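Local coordinates for UPF0045 protein MJ1052 (Methanocaldococcus jannaschii, PDB 2EPI), which is of unknown function but may bind thiamine or a related small molecule, at residues D37-T42 with V48-L53; K79-K84 with E91-A96. One frame throughout, in Å; residues are numbered along the deposited sequence.

Contact 1: residues D37-T42 with V48-L53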
loop_
_atom_site.group_PDB
_atom_site.type_symbol
_atom_site.label_atom_id
_atom_site.label_comp_id
_atom_site.label_asym_id
_atom_site.label_seq_id
_atom_site.Cartn_x
_atom_site.Cartn_y
_atom_site.Cartn_z
ATOM N N ASP A 37 2.203 -21.837 10.129
ATOM C CA ASP A 37 3.597 -22.217 9.934
ATOM C C ASP A 37 4.307 -21.148 9.116
ATOM O O ASP A 37 4.672 -21.362 7.958
ATOM C CB ASP A 37 3.669 -23.580 9.239
ATOM C CG ASP A 37 5.088 -24.084 9.087
ATOM O OD1 ASP A 37 5.936 -23.740 9.937
ATOM O OD2 ASP A 37 5.352 -24.836 8.125
ATOM N N LEU A 38 4.505 -19.994 9.746
ATOM C CA LEU A 38 5.142 -18.856 9.097
ATOM C C LEU A 38 6.192 -18.215 9.988
ATOM O O LEU A 38 6.106 -18.294 11.214
ATOM C CB LEU A 38 4.094 -17.780 8.793
ATOM C CG LEU A 38 2.777 -18.173 8.123
ATOM C CD1 LEU A 38 1.736 -17.082 8.364
ATOM C CD2 LEU A 38 3.015 -18.399 6.632
ATOM N N LYS A 39 7.180 -17.583 9.359
ATOM C CA LYS A 39 8.199 -16.840 10.085
ATOM C C LYS A 39 7.545 -15.464 10.223
ATOM O O LYS A 39 7.027 -14.928 9.245
ATOM C CB LYS A 39 9.494 -16.733 9.271
ATOM C CG LYS A 39 10.303 -18.024 9.210
ATOM C CD LYS A 39 11.737 -17.753 8.766
ATOM C CE LYS A 39 12.595 -19.011 8.839
ATOM N NZ LYS A 39 12.099 -20.068 7.918
ATOM N N VAL A 40 7.548 -14.906 11.430
ATOM C CA VAL A 40 6.910 -13.615 11.671
ATOM C C VAL A 40 7.902 -12.556 12.147
ATOM O O VAL A 40 8.549 -12.721 13.183
ATOM C CB VAL A 40 5.785 -13.764 12.723
ATOM C CG1 VAL A 40 5.034 -12.458 12.887
ATOM C CG2 VAL A 40 4.833 -14.878 12.310
ATOM N N GLU A 41 8.012 -11.470 11.386
ATOM C CA GLU A 41 8.915 -10.372 11.713
ATOM C C GLU A 41 8.128 -9.067 11.753
ATOM O O GLU A 41 7.888 -8.449 10.722
ATOM C CB GLU A 41 10.028 -10.263 10.667
ATOM C CG GLU A 41 10.997 -11.439 10.652
ATOM C CD GLU A 41 11.705 -11.624 11.981
ATOM O OE1 GLU A 41 12.137 -10.610 12.566
ATOM O OE2 GLU A 41 11.840 -12.781 12.438
ATOM N N THR A 42 7.731 -8.658 12.951
ATOM C CA THR A 42 6.958 -7.435 13.136
ATOM C C THR A 42 7.830 -6.189 13.200
ATOM O O THR A 42 8.868 -6.176 13.859
ATOM C CB THR A 42 6.123 -7.497 14.439
ATOM O OG1 THR A 42 5.128 -8.522 14.324
ATOM C CG2 THR A 42 5.434 -6.159 14.705
ATOM N N VAL A 48 5.990 -8.597 8.644
ATOM C CA VAL A 48 6.505 -9.319 7.488
ATOM C C VAL A 48 6.339 -10.808 7.772
ATOM O O VAL A 48 6.600 -11.268 8.883
ATOM C CB VAL A 48 8.001 -8.986 7.231
ATOM C CG1 VAL A 48 8.586 -9.934 6.185
ATOM C CG2 VAL A 48 8.126 -7.550 6.759
ATOM N N LEU A 49 5.885 -11.553 6.773
ATOM C CA LEU A 49 5.668 -12.982 6.937
ATOM C C LEU A 49 6.383 -13.734 5.830
ATOM O O LEU A 49 6.550 -13.218 4.723
ATOM C CB LEU A 49 4.165 -13.301 6.876
ATOM C CG LEU A 49 3.233 -12.523 7.808
ATOM C CD1 LEU A 49 1.779 -12.733 7.386
ATOM C CD2 LEU A 49 3.458 -12.974 9.246
ATOM N N GLU A 50 6.812 -14.951 6.149
ATOM C CA GLU A 50 7.489 -15.819 5.196
ATOM C C GLU A 50 6.866 -17.203 5.327
ATOM O O GLU A 50 6.760 -17.741 6.429
ATOM C CB GLU A 50 8.987 -15.917 5.496
ATOM C CG GLU A 50 9.715 -16.892 4.564
ATOM C CD GLU A 50 11.109 -17.259 5.050
ATOM O OE1 GLU A 50 11.924 -16.343 5.280
ATOM O OE2 GLU A 50 11.392 -18.469 5.198
ATOM N N GLY A 51 6.448 -17.773 4.203
ATOM C CA GLY A 51 5.840 -19.091 4.238
ATOM C C GLY A 51 4.995 -19.362 3.013
ATOM O O GLY A 51 5.065 -18.627 2.032
ATOM N N ASP A 52 4.191 -20.422 3.077
ATOM C CA ASP A 52 3.325 -20.812 1.971
ATOM C C ASP A 52 2.280 -19.740 1.661
ATOM O O ASP A 52 1.671 -19.173 2.570
ATOM C CB ASP A 52 2.621 -22.128 2.297
ATOM C CG ASP A 52 1.669 -22.559 1.202
ATOM O OD1 ASP A 52 2.150 -22.970 0.121
ATOM O OD2 ASP A 52 0.439 -22.470 1.416
ATOM N N LEU A 53 2.061 -19.483 0.374
ATOM C CA LEU A 53 1.102 -18.461 -0.044
ATOM C C LEU A 53 -0.304 -18.686 0.495
ATOM O O LEU A 53 -0.946 -17.750 0.963
ATOM C CB LEU A 53 1.061 -18.359 -1.573
ATOM C CG LEU A 53 0.078 -17.345 -2.173
ATOM C CD1 LEU A 53 0.298 -15.964 -1.569
ATOM C CD2 LEU A 53 0.269 -17.295 -3.682
HETATM O O HOH W 1 3.843 -22.035 5.495
#
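The beta hairpin of strands 39-43 and 46-50 holds this contact, with Lys39 facing Glu50 and Glu41 facing Val48 as antiparallel hydrogen-bonded pairs and Val40 facing Leu49 as the non-hydrogen-bonded pair between them. Glu41 N donates to Val48 O at 2.9 Å, and Val48 N returns a bond to Glu41 O at 2.8 Å. In the other pair Lys39 N reaches Glu50 O at 3.0 Å and Glu50 N reaches Lys39 O at 3.1 Å. On one face Lys39 and Glu50 run side by side in the same direction. Lys39 CD lies over the face of the Glu50 carboxylate, and a turn at the last torsion of the lysine (chi4 63°) brings NZ to Glu50 OE2 at 3.2 Å, from above the carboxylate plane. Glu50 OE1 is taken by the backbone N of Ile90, at the start of helix 90-96, so the two oxygens serve different parts of the chain. A glutamine here would probably keep an acceptor for Ile90 but leave the ammonium of Lys39 without its countercharge.

In the antiparallel sheet this hairpin supplies an outer strand and its neighbour, which pairs in turn with strand 6-16. The other face turns to the helices: Leu49 CD2 sits against both methyls of Val40, 3.9 Å from CG2, and Phe33 of helix 23-33 covers the pair. Leu38 sends CD2 over Gly51 CA (3.8 Å) and packs on helix 53-68. At Gly51 the chain turns a corner with backbone angles that disfavour any side chain, and a beta carbon would collide with Leu38 CD2. Beyond it, a water donates to Asp37 O (2.7 Å) and accepts from Asp52 N, bridging the two segments where they separate, just before Asp52 N-caps helix 53-68.

Contact 2: residues K79-K84 with E91-A96; sequences KIDERK and ERKLKA
The guanidinium groups of Arg83 and Arg92 stand almost perpendicular, their planes 87° apart, with Arg92 NH2 at the edge of the Arg83 group and near its plane. Arg83 NH1 approaches the Arg92 group obliquely. Arg83 NH1 and Arg92 NH2 are 3.2 Å apart, two donors with no bond between them, and Arg92 NH2 also rests 3.3 Å from Arg83 CD. Other partners hold each arginine: Asp85 forms a salt bridge with Arg83 NH2, and Glu87 O accepts from Arg92 NE. The charge of Asp85 probably eases this meeting of like charges, which Arg73 of the third subunit joins near Arg83 NH1.

Helix 90-96 stands off from strand 73-83, an outermost strand within the chain, and long side chains span the distance. Lys93 and Asp81 come from opposite directions. A bend at chi3 (68°) in the lysine helps carry NZ to Asp81 OD2, 2.9 Å away and 48° out of the carboxylate plane. Both ends also serve the assembly: Arg73 of the third subunit pairs with the same OD2, while Lys93 NZ donates to Ala44 O of the second. Residues 79-83 pair antiparallel with a strand of the third subunit, continuing the sheet.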
loop_
_atom_site.group_PDB
_atom_site.type_symbol
_atom_site.label_atom_id
_atom_site.label_comp_id
_atom_site.label_asym_id
_atom_site.label_seq_id
_atom_site.Cartn_x
_atom_site.Cartn_y
_atom_site.Cartn_z
ATOM N N LYS A 79 0.650 -7.560 1.112
ATOM C CA LYS A 79 1.519 -7.384 -0.042
ATOM C C LYS A 79 2.329 -8.660 -0.181
ATOM O O LYS A 79 2.920 -9.125 0.787
ATOM C CB LYS A 79 2.451 -6.189 0.153
ATOM C CG LYS A 79 3.351 -5.937 -1.043
ATOM C CD LYS A 79 4.184 -4.679 -0.860
ATOM C CE LYS A 79 3.325 -3.428 -0.857
ATOM N NZ LYS A 79 4.146 -2.219 -0.547
ATOM N N ILE A 80 2.334 -9.228 -1.383
ATOM C CA ILE A 80 3.065 -10.461 -1.648
ATOM C C ILE A 80 4.210 -10.196 -2.606
ATOM O O ILE A 80 4.044 -9.492 -3.598
ATOM C CB ILE A 80 2.157 -11.532 -2.301
ATOM C CG1 ILE A 80 0.975 -11.852 -1.385
ATOM C CG2 ILE A 80 2.967 -12.788 -2.595
ATOM C CD1 ILE A 80 1.365 -12.317 -0.012
ATOM N N ASP A 81 5.371 -10.765 -2.300
ATOM C CA ASP A 81 6.549 -10.621 -3.151
ATOM C C ASP A 81 6.990 -12.047 -3.450
ATOM O O ASP A 81 7.482 -12.746 -2.565
ATOM C CB ASP A 81 7.662 -9.880 -2.406
ATOM C CG ASP A 81 8.824 -9.498 -3.313
ATOM O OD1 ASP A 81 9.065 -10.204 -4.315
ATOM O OD2 ASP A 81 9.507 -8.494 -3.015
ATOM N N GLU A 82 6.800 -12.483 -4.690
ATOM C CA GLU A 82 7.170 -13.840 -5.074
ATOM C C GLU A 82 8.014 -13.877 -6.339
ATOM O O GLU A 82 7.723 -13.185 -7.312
ATOM C CB GLU A 82 5.910 -14.694 -5.276
ATOM C CG GLU A 82 6.173 -16.061 -5.914
ATOM C CD GLU A 82 4.949 -16.954 -5.926
ATOM O OE1 GLU A 82 3.825 -16.420 -6.032
ATOM O OE2 GLU A 82 5.109 -18.194 -5.844
ATOM N N ARG A 83 9.065 -14.687 -6.315
ATOM C CA ARG A 83 9.934 -14.825 -7.476
ATOM C C ARG A 83 10.219 -16.306 -7.692
ATOM O O ARG A 83 10.148 -17.105 -6.755
ATOM C CB ARG A 83 11.234 -14.034 -7.278
ATOM C CG ARG A 83 12.129 -14.526 -6.152
ATOM C CD ARG A 83 13.266 -13.545 -5.901
ATOM N NE ARG A 83 14.078 -13.303 -7.092
ATOM C CZ ARG A 83 15.058 -12.407 -7.155
ATOM N NH1 ARG A 83 15.348 -11.665 -6.094
ATOM N NH2 ARG A 83 15.751 -12.250 -8.277
ATOM N N LYS A 84 10.531 -16.672 -8.932
ATOM C CA LYS A 84 10.797 -18.067 -9.266
ATOM C C LYS A 84 12.268 -18.341 -9.575
ATOM O O LYS A 84 12.680 -19.497 -9.665
ATOM C CB LYS A 84 9.938 -18.474 -10.467
ATOM C CG LYS A 84 10.345 -17.784 -11.761
ATOM C CD LYS A 84 9.144 -17.413 -12.616
ATOM C CE LYS A 84 8.399 -18.626 -13.131
ATOM N NZ LYS A 84 7.305 -18.208 -14.048
ATOM N N GLU A 91 15.549 -13.936 4.914
ATOM C CA GLU A 91 17.004 -13.998 5.024
ATOM C C GLU A 91 17.691 -13.524 3.748
ATOM O O GLU A 91 18.524 -12.617 3.778
ATOM C CB GLU A 91 17.446 -15.432 5.326
ATOM C CG GLU A 91 18.944 -15.585 5.552
ATOM C CD GLU A 91 19.387 -17.034 5.563
ATOM O OE1 GLU A 91 18.755 -17.844 6.272
ATOM O OE2 GLU A 91 20.373 -17.362 4.864
ATOM N N ARG A 92 17.347 -14.145 2.624
ATOM C CA ARG A 92 17.961 -13.773 1.359
ATOM C C ARG A 92 17.700 -12.312 1.011
ATOM O O ARG A 92 18.589 -11.620 0.518
ATOM C CB ARG A 92 17.453 -14.664 0.223
ATOM C CG ARG A 92 18.237 -14.486 -1.070
ATOM C CD ARG A 92 17.534 -15.143 -2.242
ATOM N NE ARG A 92 16.238 -14.524 -2.504
ATOM C CZ ARG A 92 16.076 -13.264 -2.900
ATOM N NH1 ARG A 92 17.131 -12.481 -3.086
ATOM N NH2 ARG A 92 14.855 -12.785 -3.105
ATOM N N LYS A 93 16.483 -11.839 1.264
ATOM C CA LYS A 93 16.151 -10.450 0.959
ATOM C C LYS A 93 17.014 -9.482 1.761
ATOM O O LYS A 93 17.546 -8.516 1.215
ATOM C CB LYS A 93 14.672 -10.164 1.246
ATOM C CG LYS A 93 13.700 -10.946 0.373
ATOM C CD LYS A 93 12.354 -10.242 0.277
ATOM C CE LYS A 93 12.478 -8.935 -0.497
ATOM N NZ LYS A 93 11.176 -8.236 -0.673
ATOM N N LEU A 94 17.152 -9.746 3.055
ATOM C CA LEU A 94 17.942 -8.876 3.917
ATOM C C LEU A 94 19.440 -8.946 3.647
ATOM O O LEU A 94 20.125 -7.927 3.689
ATOM C CB LEU A 94 17.664 -9.192 5.388
ATOM C CG LEU A 94 16.239 -8.900 5.865
ATOM C CD1 LEU A 94 16.120 -9.225 7.346
ATOM C CD2 LEU A 94 15.898 -7.438 5.607
ATOM N N LYS A 95 19.955 -10.140 3.375
ATOM C CA LYS A 95 21.379 -10.278 3.100
ATOM C C LYS A 95 21.730 -9.625 1.767
ATOM O O LYS A 95 22.820 -9.076 1.595
ATOM C CB LYS A 95 21.780 -11.755 3.099
ATOM C CG LYS A 95 21.706 -12.388 4.480
ATOM C CD LYS A 95 22.218 -13.820 4.492
ATOM C CE LYS A 95 22.159 -14.395 5.900
ATOM N NZ LYS A 95 22.655 -15.797 5.974
ATOM N N ALA A 96 20.790 -9.677 0.829
ATOM C CA ALA A 96 20.988 -9.082 -0.485
ATOM C C ALA A 96 21.163 -7.575 -0.335
ATOM O O ALA A 96 21.890 -6.946 -1.101
ATOM C CB ALA A 96 19.792 -9.383 -1.378
#

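In the fold
Contact 1 and contact 2 illustrate how chemistry follows place in a fold. Contact 1 joins an outer strand to its inner neighbour; contact 2 joins the outermost strand at the other side of the chain's own sheet to a helix. Both are partly buried, their centres about 12 Å apart. Contact 1, nearer the chain's centre with an apolar face under the helices, buries 436 Å², mainly through backbone bonds and aliphatic packing, with one salt bridge on the other face. Contact 2, peripheral in the chain but flanked by neighbouring subunits, buries 151 Å² and works through charged side chains. Leu53 and Ile80 join the two directly, CD1 to CD1 at 4.1 Å.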